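Local coordinates for aspartate aminotransferase (Rhodobacter sphaeroides, PDB 3NRA) that catalyses the pyridoxal 5'-phosphate-dependent transfer of the amino group between L-aspartate and 2-oxoglutarate, giving oxaloacetate and L-glutamate, at the interface of chains A and B. Coordinates in Å, arbitrary orientation; residue numbers count along the deposited sequence, not the author numbering. Chains: chain A/B, aspartate aminotransferase.

Both contacts belong to one two-fold symmetric interface between chains A and B, and the centres of their C-alpha atoms lie about 24 Å apart. Contact 1 is lopsided: one isoleucine near the end of chain A helix 269-282 plugs into a pocket of chain B. Contact 2 pairs like with like, helix 58-68 of one chain meeting its own copy. They share no residue, but the chain A segments 269-282 and 288-291 follow closely in sequence, so one stretch of chain A feeds both. Contact 1 and the Tyr289 part of contact 2 recur with the chains exchanged, while the Phe62 pair straddles the two-fold, as fits the usual class I aminotransferase dimer.

Contact 1: the interface of chains A and B. Residues chain A 281; chain B 11, 112, 116, 137-138, 141-142, 145.
The C-terminal end of chain A helix 269-282 meets chain B helices 110-120 and 137-145, with the loop around B:Leu11 closing in from another side. A:Ile281 carries the chain A side of this patch, burying 134 Å² of its surface against the partner.

Its backbone carbonyl supplies the polar contact. The side-chain amide NE2 of B:Gln112 donates to A:Ile281 O at 2.7 Å, with 160° at the hydrogen. The acceptor lies nearly in the plane of the glutamine amide, yet NE2 itself sits above the carbonyl plane, 36° out of it, and so misses the lone-pair directions. A bend at chi2 of B:Gln112 swings the amide over towards the isoleucine backbone. B:Phe116 flanks the same oxygen with its CB, 3.4 Å from A:Ile281 O, an apolar neighbour beside the hydrogen-bonded carbonyl.

The side chain of A:Ile281 points into a greasy pocket. With chi1 at 70°, CG1 stands between the backbone N and the carbonyl carbon, and the extended chi2 carries CD1 outward to the far end of the pocket. There CD1 touches B:Leu142 CD2 at 3.8 Å; the two side chains run past each other in opposite directions. B:Leu11 crosses the isoleucine at about a right angle and brings CD2 to 3.8 Å from the same CD1, although this leucine is poorly ordered and its exact placement should be read with care. The other branch, CG2, faces B:Ala138, whose CB is 4.2 Å from it. The ring of B:Phe137 borders that end through CE2, also 4.2 Å from A:Ile281 CG2.

In the fold, the pocket lies between two chain B helices and the loop near the N-terminus, and the last turn of a chain A helix reaches across the dimer interface to fill it.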
loop_
_atom_site.group_PDB
_atom_site.type_symbol
_atom_site.label_atom_id
_atom_site.label_comp_id
_atom_site.label_asym_id
_atom_site.label_seq_id
_atom_site.Cartn_x
_atom_site.Cartn_y
_atom_site.Cartn_z
ATOM N N ILE A 281 4.755 5.051 -6.036
ATOM C CA ILE A 281 5.490 3.820 -6.344
ATOM C C ILE A 281 5.327 2.662 -5.320
ATOM O O ILE A 281 5.663 1.527 -5.647
ATOM C CB ILE A 281 6.999 4.109 -6.654
ATOM C CG1 ILE A 281 7.790 4.532 -5.413
ATOM C CG2 ILE A 281 7.106 5.174 -7.680
ATOM C CD1 ILE A 281 9.250 4.789 -5.730
ATOM N N LEU B 11 12.200 11.251 -7.100
ATOM C CA LEU B 11 10.856 10.667 -7.329
ATOM C C LEU B 11 9.850 11.618 -8.033
ATOM O O LEU B 11 8.771 11.173 -8.441
ATOM C CB LEU B 11 10.242 10.167 -6.011
ATOM C CG LEU B 11 11.010 9.107 -5.229
ATOM C CD1 LEU B 11 10.197 8.693 -4.001
ATOM C CD2 LEU B 11 11.348 7.904 -6.092
ATOM N N GLN B 112 1.135 -2.572 -8.619
ATOM C CA GLN B 112 2.131 -1.605 -8.091
ATOM C C GLN B 112 2.631 -2.055 -6.719
ATOM O O GLN B 112 3.829 -2.009 -6.452
ATOM C CB GLN B 112 1.549 -0.177 -7.989
ATOM C CG GLN B 112 2.592 0.910 -7.650
ATOM C CD GLN B 112 3.713 0.993 -8.703
ATOM O OE1 GLN B 112 3.441 1.027 -9.904
ATOM N NE2 GLN B 112 4.969 1.042 -8.242
ATOM N N PHE B 116 6.611 -2.754 -5.913
ATOM C CA PHE B 116 7.357 -2.169 -4.829
ATOM C C PHE B 116 8.032 -3.226 -3.964
ATOM O O PHE B 116 9.215 -3.103 -3.616
ATOM C CB PHE B 116 6.457 -1.334 -3.918
ATOM C CG PHE B 116 7.206 -0.697 -2.752
ATOM C CD1 PHE B 116 8.059 0.336 -2.966
ATOM C CD2 PHE B 116 7.075 -1.179 -1.479
ATOM C CE1 PHE B 116 8.758 0.910 -1.926
ATOM C CE2 PHE B 116 7.760 -0.611 -0.439
ATOM C CZ PHE B 116 8.592 0.447 -0.667
ATOM N N PHE B 137 6.966 3.491 -15.681
ATOM C CA PHE B 137 7.447 4.730 -14.994
ATOM C C PHE B 137 8.093 4.447 -13.638
ATOM O O PHE B 137 9.081 5.090 -13.260
ATOM C CB PHE B 137 6.294 5.785 -14.852
ATOM C CG PHE B 137 5.507 5.670 -13.552
ATOM C CD1 PHE B 137 4.519 4.713 -13.400
ATOM C CD2 PHE B 137 5.812 6.493 -12.454
ATOM C CE1 PHE B 137 3.856 4.542 -12.159
ATOM C CE2 PHE B 137 5.136 6.344 -11.240
ATOM C CZ PHE B 137 4.155 5.362 -11.101
ATOM N N ALA B 138 7.569 3.457 -12.922
ATOM C CA ALA B 138 8.044 3.166 -11.552
ATOM C C ALA B 138 9.412 2.433 -11.502
ATOM O O ALA B 138 10.067 2.455 -10.488
ATOM C CB ALA B 138 6.970 2.372 -10.761
ATOM N N LYS B 141 12.569 4.518 -10.850
ATOM C CA LYS B 141 12.396 5.228 -9.579
ATOM C C LYS B 141 12.521 4.276 -8.392
ATOM O O LYS B 141 13.002 4.659 -7.337
ATOM C CB LYS B 141 11.027 5.943 -9.527
ATOM C CG LYS B 141 10.890 7.111 -10.457
ATOM C CD LYS B 141 9.510 7.756 -10.327
ATOM C CE LYS B 141 9.411 9.056 -11.148
ATOM N N LEU B 142 12.027 3.050 -8.558
ATOM C CA LEU B 142 12.160 2.039 -7.536
ATOM C C LEU B 142 13.606 1.636 -7.296
ATOM O O LEU B 142 14.066 1.608 -6.134
ATOM C CB LEU B 142 11.339 0.822 -7.890
ATOM C CG LEU B 142 9.855 0.982 -7.597
ATOM C CD1 LEU B 142 9.102 -0.135 -8.245
ATOM C CD2 LEU B 142 9.609 1.010 -6.082
ATOM N N PHE B 145 15.344 4.570 -5.569
ATOM C CA PHE B 145 14.893 4.738 -4.198
ATOM C C PHE B 145 15.571 3.770 -3.231
ATOM O O PHE B 145 15.902 4.138 -2.105
ATOM C CB PHE B 145 13.398 4.533 -4.095
ATOM C CG PHE B 145 12.857 4.785 -2.712
ATOM C CD1 PHE B 145 12.897 6.051 -2.167
ATOM C CD2 PHE B 145 12.342 3.755 -1.948
ATOM C CE1 PHE B 145 12.382 6.289 -0.888
ATOM C CE2 PHE B 145 11.855 3.999 -0.656
ATOM C CZ PHE B 145 11.885 5.258 -0.143
#

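Contact 2: the interface of chains A and B. Residues chain A 62, 66, 260, 289-290; chain B 59, 62, 259-260.
An aromatic cluster at the dimer interface brings together helix 58-68 of both chains, with the 3-10 turn 258-260 of chain B packed against the short chain A helix 288-291. This turn lies a few residues beyond the lysine that carries the pyridoxal phosphate as a Schiff base, position 253.

A:Phe62 and B:Phe62 arrive from opposite directions and lie face on face, their planes practically parallel and their centroids separated by 4.0 Å. The overlap is offset, bringing the CZ atoms of the two phenylalanines to 3.3 Å. In both copies chi1 near -175° sets CG opposite the backbone N and delivers the rings to each other. Each ring also has a tyrosine at its rim: CE1 of B:Tyr260 lies in the plane of A:Phe62, and CE1 of A:Tyr260 in that of B:Phe62.

A:Tyr289 is sandwiched. The methyl CG2 of A:Val66 lies against one face, toward the rim, while CA of B:Gly259 sits over the other, 3.8 Å from the ring centroid. The edge of the A:Tyr289 ring turns onto the face of B:Tyr260, with the planes at 69° and A:Tyr289 CD2 over the centre of the partner ring. The backbone reinforces the packing: A:Tyr289 N donates to B:Gly259 O at 3.0 Å, nearly straight at 168°.

On the chain A side, A:Ser290 OG donates to A:Tyr260 O at 2.7 Å, in the carbonyl plane and on a lone pair, tying helix 288-291 to its own chain's turn. At the phenol end of A:Tyr289, water 1 lies 2.8 Å from the hydroxyl oxygen A:Tyr289 OH. The same water 1 is 2.9 Å from the backbone B:Gly259 N, bridging the two chains.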
loop_
_atom_site.group_PDB
_atom_site.type_symbol
_atom_site.label_atom_id
_atom_site.label_comp_id
_atom_site.label_asym_id
_atom_site.label_seq_id
_atom_site.Cartn_x
_atom_site.Cartn_y
_atom_site.Cartn_z
ATOM N N PHE A 62 -19.585 3.097 -0.303
ATOM C CA PHE A 62 -18.730 2.333 -1.186
ATOM C C PHE A 62 -19.492 1.975 -2.475
ATOM O O PHE A 62 -18.973 2.120 -3.608
ATOM C CB PHE A 62 -18.256 1.060 -0.486
ATOM C CG PHE A 62 -17.247 0.278 -1.279
ATOM C CD1 PHE A 62 -17.653 -0.637 -2.225
ATOM C CD2 PHE A 62 -15.885 0.475 -1.074
ATOM C CE1 PHE A 62 -16.724 -1.330 -2.968
ATOM C CE2 PHE A 62 -14.954 -0.223 -1.784
ATOM C CZ PHE A 62 -15.356 -1.130 -2.724
ATOM N N VAL A 66 -18.784 3.072 -6.392
ATOM C CA VAL A 66 -18.606 2.124 -7.482
ATOM C C VAL A 66 -19.572 2.438 -8.632
ATOM O O VAL A 66 -19.196 2.376 -9.802
ATOM C CB VAL A 66 -18.796 0.649 -7.001
ATOM C CG1 VAL A 66 -18.819 -0.283 -8.169
ATOM C CG2 VAL A 66 -17.662 0.252 -6.002
ATOM N N TYR A 260 -11.755 -1.936 4.578
ATOM C CA TYR A 260 -11.616 -1.001 3.454
ATOM C C TYR A 260 -10.149 -0.482 3.263
ATOM O O TYR A 260 -9.811 0.018 2.187
ATOM C CB TYR A 260 -12.592 0.160 3.588
ATOM C CG TYR A 260 -14.045 -0.245 3.545
ATOM C CD1 TYR A 260 -14.675 -0.554 2.333
ATOM C CD2 TYR A 260 -14.801 -0.303 4.699
ATOM C CE1 TYR A 260 -16.011 -0.896 2.284
ATOM C CE2 TYR A 260 -16.160 -0.710 4.661
ATOM C CZ TYR A 260 -16.748 -0.983 3.452
ATOM O OH TYR A 260 -18.068 -1.344 3.403
ATOM N N TYR A 289 -12.130 2.919 -4.695
ATOM C CA TYR A 289 -13.496 2.689 -4.229
ATOM C C TYR A 289 -13.592 2.797 -2.700
ATOM O O TYR A 289 -14.534 3.374 -2.194
ATOM C CB TYR A 289 -14.029 1.357 -4.702
ATOM C CG TYR A 289 -14.187 1.224 -6.199
ATOM C CD1 TYR A 289 -14.765 2.233 -6.963
ATOM C CD2 TYR A 289 -13.847 0.025 -6.845
ATOM C CE1 TYR A 289 -14.951 2.081 -8.350
ATOM C CE2 TYR A 289 -14.020 -0.135 -8.222
ATOM C CZ TYR A 289 -14.573 0.893 -8.967
ATOM O OH TYR A 289 -14.708 0.748 -10.324
ATOM N N SER A 290 -12.576 2.287 -1.986
ATOM C CA SER A 290 -12.525 2.377 -0.506
ATOM C C SER A 290 -12.628 3.800 -0.034
ATOM O O SER A 290 -13.323 4.085 0.947
ATOM C CB SER A 290 -11.215 1.774 0.044
ATOM O OG SER A 290 -11.184 0.360 -0.107
ATOM N N PHE B 59 -18.628 -6.686 -7.902
ATOM C CA PHE B 59 -19.268 -5.971 -6.816
ATOM C C PHE B 59 -20.160 -6.899 -5.948
ATOM O O PHE B 59 -20.213 -6.745 -4.705
ATOM C CB PHE B 59 -20.088 -4.794 -7.325
ATOM C CG PHE B 59 -20.763 -4.052 -6.244
ATOM C CD1 PHE B 59 -20.035 -3.259 -5.389
ATOM C CD2 PHE B 59 -22.116 -4.231 -5.994
ATOM C CE1 PHE B 59 -20.668 -2.592 -4.345
ATOM C CE2 PHE B 59 -22.740 -3.569 -4.955
ATOM C CZ PHE B 59 -22.025 -2.765 -4.135
ATOM N N PHE B 62 -17.737 -8.606 -3.679
ATOM C CA PHE B 62 -17.304 -7.640 -2.668
ATOM C C PHE B 62 -18.385 -7.527 -1.582
ATOM O O PHE B 62 -18.096 -7.562 -0.369
ATOM C CB PHE B 62 -17.035 -6.253 -3.316
ATOM C CG PHE B 62 -16.480 -5.238 -2.349
ATOM C CD1 PHE B 62 -17.342 -4.501 -1.515
ATOM C CD2 PHE B 62 -15.123 -5.086 -2.199
ATOM C CE1 PHE B 62 -16.853 -3.643 -0.571
ATOM C CE2 PHE B 62 -14.606 -4.185 -1.283
ATOM C CZ PHE B 62 -15.482 -3.464 -0.453
ATOM N N GLY B 259 -10.010 0.074 -9.176
ATOM C CA GLY B 259 -10.614 0.741 -7.994
ATOM C C GLY B 259 -10.624 -0.089 -6.712
ATOM O O GLY B 259 -10.741 0.457 -5.620
ATOM N N TYR B 260 -10.507 -1.423 -6.859
ATOM C CA TYR B 260 -10.397 -2.336 -5.710
ATOM C C TYR B 260 -8.959 -2.475 -5.186
ATOM O O TYR B 260 -8.771 -2.869 -4.067
ATOM C CB TYR B 260 -10.976 -3.699 -6.071
ATOM C CG TYR B 260 -12.502 -3.683 -6.307
ATOM C CD1 TYR B 260 -13.386 -3.707 -5.246
ATOM C CD2 TYR B 260 -13.025 -3.723 -7.581
ATOM C CE1 TYR B 260 -14.793 -3.702 -5.461
ATOM C CE2 TYR B 260 -14.426 -3.736 -7.805
ATOM C CZ TYR B 260 -15.290 -3.726 -6.734
ATOM O OH TYR B 260 -16.667 -3.740 -6.943
HETATM O O HOH W 1 -12.167 -0.157 -11.102
#